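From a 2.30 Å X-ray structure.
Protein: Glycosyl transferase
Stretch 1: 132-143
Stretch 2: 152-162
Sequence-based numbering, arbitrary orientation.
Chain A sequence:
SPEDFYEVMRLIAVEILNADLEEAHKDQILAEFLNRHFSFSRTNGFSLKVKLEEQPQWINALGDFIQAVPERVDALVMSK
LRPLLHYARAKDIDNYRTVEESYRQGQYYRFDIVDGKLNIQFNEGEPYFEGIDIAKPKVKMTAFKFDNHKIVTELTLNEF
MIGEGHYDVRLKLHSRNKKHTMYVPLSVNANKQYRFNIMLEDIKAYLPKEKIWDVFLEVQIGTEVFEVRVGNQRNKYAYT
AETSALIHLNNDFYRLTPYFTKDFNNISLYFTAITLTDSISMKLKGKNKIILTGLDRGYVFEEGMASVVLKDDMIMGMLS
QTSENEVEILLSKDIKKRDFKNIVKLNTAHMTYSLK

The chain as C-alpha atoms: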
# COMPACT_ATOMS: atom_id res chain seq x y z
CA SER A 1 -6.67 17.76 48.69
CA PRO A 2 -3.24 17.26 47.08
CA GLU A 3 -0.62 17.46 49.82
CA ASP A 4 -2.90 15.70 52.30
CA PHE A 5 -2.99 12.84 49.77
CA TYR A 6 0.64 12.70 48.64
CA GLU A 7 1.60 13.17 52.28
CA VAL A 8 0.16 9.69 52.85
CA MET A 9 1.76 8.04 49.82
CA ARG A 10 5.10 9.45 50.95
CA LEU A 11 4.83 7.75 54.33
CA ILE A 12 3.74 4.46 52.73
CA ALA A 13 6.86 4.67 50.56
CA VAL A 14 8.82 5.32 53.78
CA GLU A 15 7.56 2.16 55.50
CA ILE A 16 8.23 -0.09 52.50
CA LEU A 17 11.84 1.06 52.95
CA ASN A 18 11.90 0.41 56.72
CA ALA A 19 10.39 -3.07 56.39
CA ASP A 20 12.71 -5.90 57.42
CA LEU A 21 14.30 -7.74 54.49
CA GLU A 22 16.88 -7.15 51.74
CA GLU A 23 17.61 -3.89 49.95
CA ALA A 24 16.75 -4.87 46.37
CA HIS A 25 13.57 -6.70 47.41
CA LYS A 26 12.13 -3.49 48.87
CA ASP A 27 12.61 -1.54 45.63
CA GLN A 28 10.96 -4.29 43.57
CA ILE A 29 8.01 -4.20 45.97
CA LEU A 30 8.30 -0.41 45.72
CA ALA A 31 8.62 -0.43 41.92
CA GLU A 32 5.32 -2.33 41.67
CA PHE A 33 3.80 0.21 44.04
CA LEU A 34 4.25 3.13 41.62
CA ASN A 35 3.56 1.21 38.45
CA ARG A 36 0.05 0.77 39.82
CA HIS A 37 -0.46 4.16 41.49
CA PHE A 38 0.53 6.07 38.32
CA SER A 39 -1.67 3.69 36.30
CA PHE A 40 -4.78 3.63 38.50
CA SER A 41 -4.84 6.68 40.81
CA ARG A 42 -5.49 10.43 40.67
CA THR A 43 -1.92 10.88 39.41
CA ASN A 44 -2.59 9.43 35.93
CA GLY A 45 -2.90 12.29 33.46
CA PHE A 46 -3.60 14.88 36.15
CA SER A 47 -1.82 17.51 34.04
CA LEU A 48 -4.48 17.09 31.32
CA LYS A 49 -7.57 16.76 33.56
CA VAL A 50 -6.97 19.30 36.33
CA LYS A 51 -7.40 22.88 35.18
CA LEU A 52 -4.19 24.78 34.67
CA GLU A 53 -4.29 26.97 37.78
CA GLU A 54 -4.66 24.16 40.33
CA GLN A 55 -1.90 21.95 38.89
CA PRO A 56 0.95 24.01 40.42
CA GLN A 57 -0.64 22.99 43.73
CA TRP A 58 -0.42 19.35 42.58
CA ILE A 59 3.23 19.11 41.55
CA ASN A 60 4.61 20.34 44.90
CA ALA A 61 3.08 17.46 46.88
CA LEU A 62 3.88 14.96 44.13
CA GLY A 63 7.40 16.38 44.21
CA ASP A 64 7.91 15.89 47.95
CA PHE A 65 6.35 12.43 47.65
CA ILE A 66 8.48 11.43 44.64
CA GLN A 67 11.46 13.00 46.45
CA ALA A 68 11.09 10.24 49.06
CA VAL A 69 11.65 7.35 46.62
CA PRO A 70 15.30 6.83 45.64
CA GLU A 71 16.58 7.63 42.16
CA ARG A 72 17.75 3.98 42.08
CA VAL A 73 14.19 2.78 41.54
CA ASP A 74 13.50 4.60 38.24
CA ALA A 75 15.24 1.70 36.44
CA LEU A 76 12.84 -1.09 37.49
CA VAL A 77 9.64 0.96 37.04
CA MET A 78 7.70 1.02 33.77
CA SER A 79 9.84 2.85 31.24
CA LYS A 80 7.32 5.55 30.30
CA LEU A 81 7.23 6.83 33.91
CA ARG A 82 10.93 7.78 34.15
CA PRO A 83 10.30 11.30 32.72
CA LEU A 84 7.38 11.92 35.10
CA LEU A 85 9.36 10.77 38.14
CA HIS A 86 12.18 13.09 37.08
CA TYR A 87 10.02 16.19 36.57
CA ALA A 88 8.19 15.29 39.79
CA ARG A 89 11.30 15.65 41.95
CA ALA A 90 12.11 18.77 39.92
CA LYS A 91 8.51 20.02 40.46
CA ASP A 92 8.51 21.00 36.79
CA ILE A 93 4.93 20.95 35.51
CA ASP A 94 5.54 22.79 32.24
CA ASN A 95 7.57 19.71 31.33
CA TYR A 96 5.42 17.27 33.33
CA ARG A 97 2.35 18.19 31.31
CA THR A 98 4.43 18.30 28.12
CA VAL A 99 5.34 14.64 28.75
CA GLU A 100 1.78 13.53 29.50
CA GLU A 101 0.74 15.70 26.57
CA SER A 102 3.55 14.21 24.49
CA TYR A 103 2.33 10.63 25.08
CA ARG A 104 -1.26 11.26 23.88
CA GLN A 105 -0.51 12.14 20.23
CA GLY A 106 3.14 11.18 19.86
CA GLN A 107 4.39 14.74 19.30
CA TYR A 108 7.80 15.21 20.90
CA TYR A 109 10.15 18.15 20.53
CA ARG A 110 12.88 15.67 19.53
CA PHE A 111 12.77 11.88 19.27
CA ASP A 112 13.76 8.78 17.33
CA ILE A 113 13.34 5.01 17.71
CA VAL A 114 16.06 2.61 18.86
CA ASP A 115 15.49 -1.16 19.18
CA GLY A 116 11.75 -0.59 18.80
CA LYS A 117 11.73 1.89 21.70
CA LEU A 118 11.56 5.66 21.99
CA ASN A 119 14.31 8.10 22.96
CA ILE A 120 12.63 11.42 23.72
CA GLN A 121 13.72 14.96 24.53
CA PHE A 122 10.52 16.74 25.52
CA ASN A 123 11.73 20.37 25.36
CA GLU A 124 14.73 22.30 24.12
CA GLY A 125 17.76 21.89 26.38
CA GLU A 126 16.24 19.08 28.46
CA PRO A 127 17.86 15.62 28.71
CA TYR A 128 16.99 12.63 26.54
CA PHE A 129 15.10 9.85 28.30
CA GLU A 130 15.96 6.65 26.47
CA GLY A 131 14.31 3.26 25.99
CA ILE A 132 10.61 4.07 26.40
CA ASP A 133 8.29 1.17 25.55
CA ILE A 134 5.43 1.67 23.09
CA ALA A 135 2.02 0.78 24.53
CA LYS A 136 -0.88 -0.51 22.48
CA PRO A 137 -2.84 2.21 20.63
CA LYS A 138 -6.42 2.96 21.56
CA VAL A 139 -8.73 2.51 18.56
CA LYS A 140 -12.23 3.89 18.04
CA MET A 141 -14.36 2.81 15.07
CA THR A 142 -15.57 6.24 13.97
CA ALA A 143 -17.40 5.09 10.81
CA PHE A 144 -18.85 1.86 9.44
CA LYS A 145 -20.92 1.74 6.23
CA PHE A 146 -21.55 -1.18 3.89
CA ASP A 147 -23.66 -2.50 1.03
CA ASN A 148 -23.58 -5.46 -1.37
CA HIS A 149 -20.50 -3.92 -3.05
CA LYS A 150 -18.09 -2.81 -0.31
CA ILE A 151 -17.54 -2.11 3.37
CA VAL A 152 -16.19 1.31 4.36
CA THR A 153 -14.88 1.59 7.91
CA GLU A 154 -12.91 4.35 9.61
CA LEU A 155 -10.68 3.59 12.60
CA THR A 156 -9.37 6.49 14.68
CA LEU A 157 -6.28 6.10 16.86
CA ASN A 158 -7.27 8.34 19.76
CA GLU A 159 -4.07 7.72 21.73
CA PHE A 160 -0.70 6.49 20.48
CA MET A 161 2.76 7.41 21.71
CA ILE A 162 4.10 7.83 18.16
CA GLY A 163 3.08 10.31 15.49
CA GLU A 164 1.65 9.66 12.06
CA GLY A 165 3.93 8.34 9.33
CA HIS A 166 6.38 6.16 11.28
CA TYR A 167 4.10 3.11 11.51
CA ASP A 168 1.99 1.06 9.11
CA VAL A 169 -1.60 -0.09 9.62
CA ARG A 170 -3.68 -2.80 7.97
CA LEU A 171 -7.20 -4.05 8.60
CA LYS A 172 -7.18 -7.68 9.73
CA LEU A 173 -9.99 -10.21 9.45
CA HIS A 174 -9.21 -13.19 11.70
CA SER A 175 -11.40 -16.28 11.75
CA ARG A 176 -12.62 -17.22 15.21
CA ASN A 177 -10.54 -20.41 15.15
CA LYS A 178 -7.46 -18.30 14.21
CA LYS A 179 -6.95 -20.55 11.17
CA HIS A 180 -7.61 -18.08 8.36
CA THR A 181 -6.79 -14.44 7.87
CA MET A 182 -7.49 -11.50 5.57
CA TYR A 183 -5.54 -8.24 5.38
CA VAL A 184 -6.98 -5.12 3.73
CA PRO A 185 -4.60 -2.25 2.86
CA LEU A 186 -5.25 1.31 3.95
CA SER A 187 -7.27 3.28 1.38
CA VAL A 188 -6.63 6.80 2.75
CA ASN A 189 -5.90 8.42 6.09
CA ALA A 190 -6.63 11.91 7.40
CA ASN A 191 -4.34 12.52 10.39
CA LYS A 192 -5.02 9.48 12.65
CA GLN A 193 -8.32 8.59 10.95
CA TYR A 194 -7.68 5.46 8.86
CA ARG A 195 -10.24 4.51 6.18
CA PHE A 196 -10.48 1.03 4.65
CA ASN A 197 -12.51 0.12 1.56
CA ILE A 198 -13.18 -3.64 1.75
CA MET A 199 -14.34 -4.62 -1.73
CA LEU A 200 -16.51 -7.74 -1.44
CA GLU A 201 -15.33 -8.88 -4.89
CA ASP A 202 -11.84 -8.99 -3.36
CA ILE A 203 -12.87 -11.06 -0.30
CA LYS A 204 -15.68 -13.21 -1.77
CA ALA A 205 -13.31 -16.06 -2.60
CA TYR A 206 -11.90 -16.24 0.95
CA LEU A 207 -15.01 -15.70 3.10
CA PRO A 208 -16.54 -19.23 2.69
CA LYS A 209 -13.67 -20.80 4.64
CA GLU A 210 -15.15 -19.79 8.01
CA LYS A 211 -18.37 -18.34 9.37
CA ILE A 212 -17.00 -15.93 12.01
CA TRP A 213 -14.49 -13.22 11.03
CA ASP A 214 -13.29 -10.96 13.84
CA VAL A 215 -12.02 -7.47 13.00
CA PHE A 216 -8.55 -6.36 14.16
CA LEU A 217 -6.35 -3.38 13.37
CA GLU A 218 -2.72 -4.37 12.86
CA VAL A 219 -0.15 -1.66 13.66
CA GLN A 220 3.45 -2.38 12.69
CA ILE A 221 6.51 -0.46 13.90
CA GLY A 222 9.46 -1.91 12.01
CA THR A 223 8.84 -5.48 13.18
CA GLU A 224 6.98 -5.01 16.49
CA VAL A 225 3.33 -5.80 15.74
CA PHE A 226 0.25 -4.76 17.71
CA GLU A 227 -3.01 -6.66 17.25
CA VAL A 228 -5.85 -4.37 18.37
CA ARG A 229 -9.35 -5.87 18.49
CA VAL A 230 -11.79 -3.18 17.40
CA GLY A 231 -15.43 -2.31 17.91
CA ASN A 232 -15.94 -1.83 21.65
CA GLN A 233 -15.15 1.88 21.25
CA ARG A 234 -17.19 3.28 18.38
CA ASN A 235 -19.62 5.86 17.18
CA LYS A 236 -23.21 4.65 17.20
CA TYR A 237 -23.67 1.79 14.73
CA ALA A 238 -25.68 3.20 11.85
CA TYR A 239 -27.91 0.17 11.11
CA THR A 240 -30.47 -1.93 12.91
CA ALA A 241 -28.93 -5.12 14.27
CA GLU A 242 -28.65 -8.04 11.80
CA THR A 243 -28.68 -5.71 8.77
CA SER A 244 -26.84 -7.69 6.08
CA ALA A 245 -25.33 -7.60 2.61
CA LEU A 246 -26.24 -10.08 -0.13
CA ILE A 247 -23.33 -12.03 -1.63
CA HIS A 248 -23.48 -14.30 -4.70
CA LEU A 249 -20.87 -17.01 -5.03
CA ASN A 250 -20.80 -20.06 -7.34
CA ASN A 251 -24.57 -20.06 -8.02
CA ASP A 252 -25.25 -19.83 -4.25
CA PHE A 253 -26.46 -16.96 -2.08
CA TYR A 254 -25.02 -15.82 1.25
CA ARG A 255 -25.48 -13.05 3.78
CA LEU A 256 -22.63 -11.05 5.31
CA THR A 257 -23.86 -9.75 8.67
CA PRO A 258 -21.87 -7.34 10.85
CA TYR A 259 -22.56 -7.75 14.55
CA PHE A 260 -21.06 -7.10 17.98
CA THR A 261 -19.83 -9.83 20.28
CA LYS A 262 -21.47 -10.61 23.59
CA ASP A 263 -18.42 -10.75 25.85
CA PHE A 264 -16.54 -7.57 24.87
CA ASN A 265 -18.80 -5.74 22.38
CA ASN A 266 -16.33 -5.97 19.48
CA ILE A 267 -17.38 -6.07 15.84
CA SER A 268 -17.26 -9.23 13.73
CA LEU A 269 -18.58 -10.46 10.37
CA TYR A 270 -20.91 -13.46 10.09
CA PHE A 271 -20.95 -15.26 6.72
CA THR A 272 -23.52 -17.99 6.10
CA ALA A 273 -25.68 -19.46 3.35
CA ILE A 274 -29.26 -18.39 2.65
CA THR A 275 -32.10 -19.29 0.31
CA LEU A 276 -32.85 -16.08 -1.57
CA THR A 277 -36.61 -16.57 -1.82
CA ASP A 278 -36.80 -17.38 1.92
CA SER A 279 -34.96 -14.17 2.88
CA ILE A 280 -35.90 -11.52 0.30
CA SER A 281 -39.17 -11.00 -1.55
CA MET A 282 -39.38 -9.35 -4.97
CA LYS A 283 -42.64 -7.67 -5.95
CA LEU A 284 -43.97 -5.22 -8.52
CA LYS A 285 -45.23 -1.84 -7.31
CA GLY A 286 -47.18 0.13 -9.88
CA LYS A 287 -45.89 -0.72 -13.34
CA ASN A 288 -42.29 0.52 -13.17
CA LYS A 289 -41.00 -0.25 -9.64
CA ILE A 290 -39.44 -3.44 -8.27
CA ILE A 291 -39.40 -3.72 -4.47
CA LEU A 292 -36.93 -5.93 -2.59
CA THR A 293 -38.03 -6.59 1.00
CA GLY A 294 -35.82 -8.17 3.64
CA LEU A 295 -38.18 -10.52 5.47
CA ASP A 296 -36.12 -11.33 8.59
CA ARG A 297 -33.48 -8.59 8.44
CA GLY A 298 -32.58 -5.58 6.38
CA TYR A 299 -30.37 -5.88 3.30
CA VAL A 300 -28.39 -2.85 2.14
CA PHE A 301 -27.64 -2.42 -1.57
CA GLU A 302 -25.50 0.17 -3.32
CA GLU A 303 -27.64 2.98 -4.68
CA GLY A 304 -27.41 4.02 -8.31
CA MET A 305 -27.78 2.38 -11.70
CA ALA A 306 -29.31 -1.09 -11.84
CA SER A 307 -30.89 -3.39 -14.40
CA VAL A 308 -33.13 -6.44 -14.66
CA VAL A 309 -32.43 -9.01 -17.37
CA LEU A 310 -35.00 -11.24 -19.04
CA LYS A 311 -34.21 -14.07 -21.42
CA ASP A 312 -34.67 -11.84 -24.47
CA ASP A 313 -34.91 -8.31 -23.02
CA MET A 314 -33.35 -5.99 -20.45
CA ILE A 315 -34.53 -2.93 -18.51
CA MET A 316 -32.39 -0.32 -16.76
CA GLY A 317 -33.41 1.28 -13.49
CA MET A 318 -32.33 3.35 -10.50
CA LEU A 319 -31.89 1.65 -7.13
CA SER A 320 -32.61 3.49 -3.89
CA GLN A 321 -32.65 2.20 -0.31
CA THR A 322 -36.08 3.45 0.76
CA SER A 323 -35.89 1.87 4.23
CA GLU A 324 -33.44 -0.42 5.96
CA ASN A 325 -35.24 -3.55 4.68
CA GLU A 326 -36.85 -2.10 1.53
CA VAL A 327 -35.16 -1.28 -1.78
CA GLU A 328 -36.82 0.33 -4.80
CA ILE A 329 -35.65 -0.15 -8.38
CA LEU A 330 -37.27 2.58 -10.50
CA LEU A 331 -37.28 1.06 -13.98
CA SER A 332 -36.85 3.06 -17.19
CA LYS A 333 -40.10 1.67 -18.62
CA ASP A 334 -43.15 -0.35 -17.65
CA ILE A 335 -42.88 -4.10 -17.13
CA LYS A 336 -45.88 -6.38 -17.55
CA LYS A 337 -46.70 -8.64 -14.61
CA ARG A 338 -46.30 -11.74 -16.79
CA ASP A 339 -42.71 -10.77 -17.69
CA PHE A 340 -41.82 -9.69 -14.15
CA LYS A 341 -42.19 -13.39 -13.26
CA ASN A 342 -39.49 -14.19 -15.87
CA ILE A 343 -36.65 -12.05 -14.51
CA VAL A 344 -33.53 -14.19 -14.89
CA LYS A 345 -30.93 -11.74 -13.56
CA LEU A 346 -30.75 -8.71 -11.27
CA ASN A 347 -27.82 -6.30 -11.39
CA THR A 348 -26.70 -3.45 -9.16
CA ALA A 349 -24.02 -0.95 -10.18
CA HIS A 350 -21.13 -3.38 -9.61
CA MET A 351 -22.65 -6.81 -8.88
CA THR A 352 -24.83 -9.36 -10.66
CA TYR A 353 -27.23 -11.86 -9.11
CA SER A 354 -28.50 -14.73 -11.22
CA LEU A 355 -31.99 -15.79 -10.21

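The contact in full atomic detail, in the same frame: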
# COMPACT_ATOMS: atom_id res chain seq x y z
N ILE A 132 12.00 4.00 25.94
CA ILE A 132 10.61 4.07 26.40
C ILE A 132 9.76 3.12 25.57
O ILE A 132 9.68 3.26 24.35
CB ILE A 132 10.08 5.51 26.31
CG1 ILE A 132 11.06 6.47 26.99
CG2 ILE A 132 8.69 5.61 26.93
CD1 ILE A 132 10.60 7.91 27.02
N ASP A 133 9.13 2.15 26.23
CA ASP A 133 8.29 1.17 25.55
C ASP A 133 7.12 1.85 24.85
O ASP A 133 6.69 2.95 25.22
CB ASP A 133 7.78 0.12 26.54
CG ASP A 133 8.78 -0.98 26.81
OD1 ASP A 133 9.84 -1.01 26.15
OD2 ASP A 133 8.52 -1.83 27.69
N ILE A 134 6.58 1.17 23.84
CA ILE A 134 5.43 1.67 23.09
C ILE A 134 4.22 0.82 23.46
O ILE A 134 4.17 -0.38 23.16
CB ILE A 134 5.68 1.64 21.57
CG1 ILE A 134 7.00 2.31 21.24
CG2 ILE A 134 4.53 2.32 20.85
CD1 ILE A 134 7.12 2.71 19.78
N ALA A 135 3.25 1.44 24.11
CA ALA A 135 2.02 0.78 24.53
C ALA A 135 1.07 0.61 23.35
O ALA A 135 1.24 1.22 22.29
CB ALA A 135 1.35 1.55 25.66
N LYS A 136 0.07 -0.24 23.53
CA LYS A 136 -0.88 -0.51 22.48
C LYS A 136 -1.73 0.72 22.20
O LYS A 136 -2.16 1.42 23.13
CB LYS A 136 -1.77 -1.69 22.86
CG LYS A 136 -1.98 -2.70 21.75
CD LYS A 136 -2.44 -4.04 22.29
CE LYS A 136 -3.94 -4.21 22.17
NZ LYS A 136 -4.36 -5.61 22.43
N PRO A 137 -1.98 1.06 20.93
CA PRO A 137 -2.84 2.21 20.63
C PRO A 137 -4.29 1.94 20.99
O PRO A 137 -4.78 0.82 20.88
CB PRO A 137 -2.68 2.40 19.12
CG PRO A 137 -2.27 1.06 18.62
CD PRO A 137 -1.39 0.49 19.70
N LYS A 138 -4.97 3.00 21.41
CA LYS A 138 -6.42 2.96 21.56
C LYS A 138 -7.07 3.23 20.21
O LYS A 138 -6.67 4.15 19.49
CB LYS A 138 -6.88 3.99 22.59
CG LYS A 138 -6.36 3.76 23.99
CD LYS A 138 -7.09 2.61 24.67
CE LYS A 138 -6.81 2.58 26.16
NZ LYS A 138 -7.62 1.55 26.87
N VAL A 139 -8.07 2.42 19.86
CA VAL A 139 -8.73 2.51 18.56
C VAL A 139 -10.21 2.73 18.79
O VAL A 139 -10.83 2.05 19.61
CB VAL A 139 -8.49 1.26 17.71
CG1 VAL A 139 -9.24 1.37 16.39
CG2 VAL A 139 -7.01 1.06 17.46
N LYS A 140 -10.79 3.68 18.05
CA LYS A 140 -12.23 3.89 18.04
C LYS A 140 -12.72 3.77 16.60
O LYS A 140 -12.14 4.38 15.69
CB LYS A 140 -12.61 5.25 18.65
CG LYS A 140 -14.11 5.51 18.64
CD LYS A 140 -14.48 6.96 18.87
CE LYS A 140 -15.98 7.08 19.13
NZ LYS A 140 -16.38 8.39 19.72
N MET A 141 -13.76 2.97 16.39
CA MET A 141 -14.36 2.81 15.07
C MET A 141 -15.30 3.99 14.85
O MET A 141 -16.43 3.99 15.33
CB MET A 141 -15.08 1.47 14.96
CG MET A 141 -15.62 1.14 13.57
SD MET A 141 -16.50 -0.44 13.53
CE MET A 141 -17.88 -0.08 14.61
N THR A 142 -14.82 5.00 14.13
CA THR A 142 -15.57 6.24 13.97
C THR A 142 -16.51 6.24 12.77
O THR A 142 -17.35 7.14 12.66
CB THR A 142 -14.61 7.44 13.87
OG1 THR A 142 -13.46 7.08 13.11
CG2 THR A 142 -14.18 7.89 15.26
N ALA A 143 -16.41 5.26 11.87
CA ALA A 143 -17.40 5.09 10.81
C ALA A 143 -17.48 3.63 10.42
O ALA A 143 -16.49 2.89 10.49
CB ALA A 143 -17.07 5.94 9.57
N VAL A 152 -17.03 0.15 4.08
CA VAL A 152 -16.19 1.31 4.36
C VAL A 152 -16.18 1.52 5.87
O VAL A 152 -17.23 1.77 6.47
CB VAL A 152 -16.70 2.58 3.64
CG1 VAL A 152 -15.75 3.75 3.89
CG2 VAL A 152 -16.85 2.31 2.16
N THR A 153 -15.00 1.40 6.47
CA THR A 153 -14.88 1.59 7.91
C THR A 153 -13.71 2.52 8.20
O THR A 153 -12.67 2.46 7.54
CB THR A 153 -14.70 0.25 8.66
OG1 THR A 153 -14.78 0.48 10.07
CG2 THR A 153 -13.38 -0.39 8.34
N GLU A 154 -13.91 3.40 9.18
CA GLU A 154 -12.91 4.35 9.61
C GLU A 154 -12.51 4.03 11.04
O GLU A 154 -13.38 3.92 11.92
CB GLU A 154 -13.44 5.78 9.51
CG GLU A 154 -12.44 6.86 9.86
CD GLU A 154 -13.07 8.23 9.90
OE1 GLU A 154 -13.80 8.52 10.87
OE2 GLU A 154 -12.85 9.02 8.94
N LEU A 155 -11.22 3.85 11.27
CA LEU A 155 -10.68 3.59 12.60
C LEU A 155 -9.81 4.76 13.01
O LEU A 155 -8.90 5.15 12.27
CB LEU A 155 -9.87 2.29 12.63
CG LEU A 155 -10.67 1.05 12.21
CD1 LEU A 155 -9.80 -0.19 12.29
CD2 LEU A 155 -11.91 0.90 13.07
N THR A 156 -10.09 5.33 14.18
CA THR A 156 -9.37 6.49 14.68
C THR A 156 -8.50 6.08 15.86
O THR A 156 -9.01 5.55 16.86
CB THR A 156 -10.34 7.60 15.09
OG1 THR A 156 -11.08 8.02 13.93
CG2 THR A 156 -9.59 8.79 15.65
N LEU A 157 -7.20 6.30 15.74
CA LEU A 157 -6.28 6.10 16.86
C LEU A 157 -6.37 7.33 17.76
O LEU A 157 -5.79 8.37 17.46
CB LEU A 157 -4.85 5.90 16.35
CG LEU A 157 -4.62 4.89 15.24
CD1 LEU A 157 -3.12 4.67 15.05
CD2 LEU A 157 -5.32 3.59 15.54
N ASN A 158 -7.11 7.20 18.86
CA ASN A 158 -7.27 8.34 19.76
C ASN A 158 -6.00 8.61 20.55
O ASN A 158 -5.64 9.77 20.79
CB ASN A 158 -8.45 8.11 20.71
CG ASN A 158 -9.78 8.50 20.08
OD1 ASN A 158 -9.82 9.09 19.00
ND2 ASN A 158 -10.87 8.21 20.78
N GLU A 159 -5.30 7.56 20.97
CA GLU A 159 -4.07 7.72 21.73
C GLU A 159 -3.02 6.75 21.22
O GLU A 159 -3.30 5.56 21.05
CB GLU A 159 -4.30 7.52 23.23
CG GLU A 159 -4.89 8.74 23.92
CD GLU A 159 -4.98 8.59 25.42
OE1 GLU A 159 -4.30 7.69 25.97
OE2 GLU A 159 -5.73 9.36 26.05
N PHE A 160 -1.82 7.27 20.98
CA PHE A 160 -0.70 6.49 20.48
C PHE A 160 0.56 7.31 20.72
O PHE A 160 0.60 8.50 20.38
CB PHE A 160 -0.87 6.18 18.99
CG PHE A 160 -0.07 4.99 18.52
CD1 PHE A 160 0.46 4.09 19.44
CD2 PHE A 160 0.15 4.78 17.17
CE1 PHE A 160 1.20 3.00 19.01
CE2 PHE A 160 0.89 3.69 16.74
CZ PHE A 160 1.42 2.80 17.66
N MET A 161 1.57 6.69 21.32
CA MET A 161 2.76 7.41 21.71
C MET A 161 3.70 7.70 20.56
O MET A 161 4.86 8.04 20.80
CB MET A 161 3.50 6.65 22.82
CG MET A 161 2.95 6.94 24.19
SD MET A 161 3.77 5.98 25.47
CE MET A 161 3.85 4.41 24.65
N ILE A 162 3.24 7.57 19.31
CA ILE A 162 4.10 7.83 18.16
C ILE A 162 3.27 8.46 17.06
O ILE A 162 2.15 8.01 16.77
CB ILE A 162 4.81 6.55 17.67
CG1 ILE A 162 5.57 6.83 16.37
CG2 ILE A 162 3.82 5.42 17.52
CD1 ILE A 162 6.50 5.72 15.91
O HOH W 1 0.78 4.24 22.97

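The apolar centre of this antiparallel pairing is the sheet face that carries V139, M141, L155 and L157. V139 faces L157 and M141 faces L155 as non-hydrogen-bonded pairs, with CA-CA separations of 4.7 and 4.5 Å. V139 (chi1 t) places CG2 3.6 Å from L157 CD2 and CG1 3.9 Å from L155 CB, so its two methyls are shared between successive leucines. Both leucines adopt the m,t rotamer, which brings their ends nearer the opposing strand; L155 CD2 thus lies 3.7 Å from M141 CB. M141 CG still touches the other strand, 3.7 Å from T153 OG1; only beyond it does the end of the side chain lead away. Branched and flexible apolar residues suit this face, where M141, L155 and L157 are buried.

Toward the loop end, the apolar contact continues around F160 and M161. P137 lies over one face of the F160 ring: its CB is 3.8 Å from the ring centroid and 21° off the normal, a CH-pi contact made by the puckered (C-gamma endo) proline ring. I134 CG2 adds a contact to F160 CE1 at 3.9 Å. M161, which loses 76 Å² to the other stretch, the largest share of any residue here, sends CE along the backbone of stretch 1, 3.1 Å from A135 N and 3.2 Å from D133 O. A water bridges the same region, donating to A135 O (3.1 Å) and accepting from M161 N (3.1 Å).

The backbone ladder is best formed at K140 and T156, where K140 N to T156 O is 2.8 Å (165°) and T156 N to K140 O is 2.7 Å (176°). It loosens toward K138: K138 N donates to E159 O at 3.1 Å (152°), but N158 N reaches K138 O at 3.1 Å with an angle of only 132°, a weak bond. At the other end a beta bulge shifts the register by one between M141 and A143. E154 O there receives two weak bonds, from T142 N (2.9 Å, 130°) and A143 N (3.3 Å, 157°), whereas E154 N to A143 O is sound at 2.9 Å (165°).

The bulge also turns the T142 CA-to-CB bond toward stretch 2, and a polar cluster results. T142 OG1 donates to E154 OE1 at 2.7 Å and lies 2.7 Å from T156 OG1, close enough for a hydroxyl-hydroxyl hydrogen bond. E154 is buried, but its OE2 is satisfied elsewhere in the structure. T153 OG1 donates to A143 O at 3.0 Å, reinforcing this edge; as a hydrogen-bonded pair with side chains on the same face, A143 and E154 bring their CB atoms to 3.6 Å, and alanine's side chain ends there.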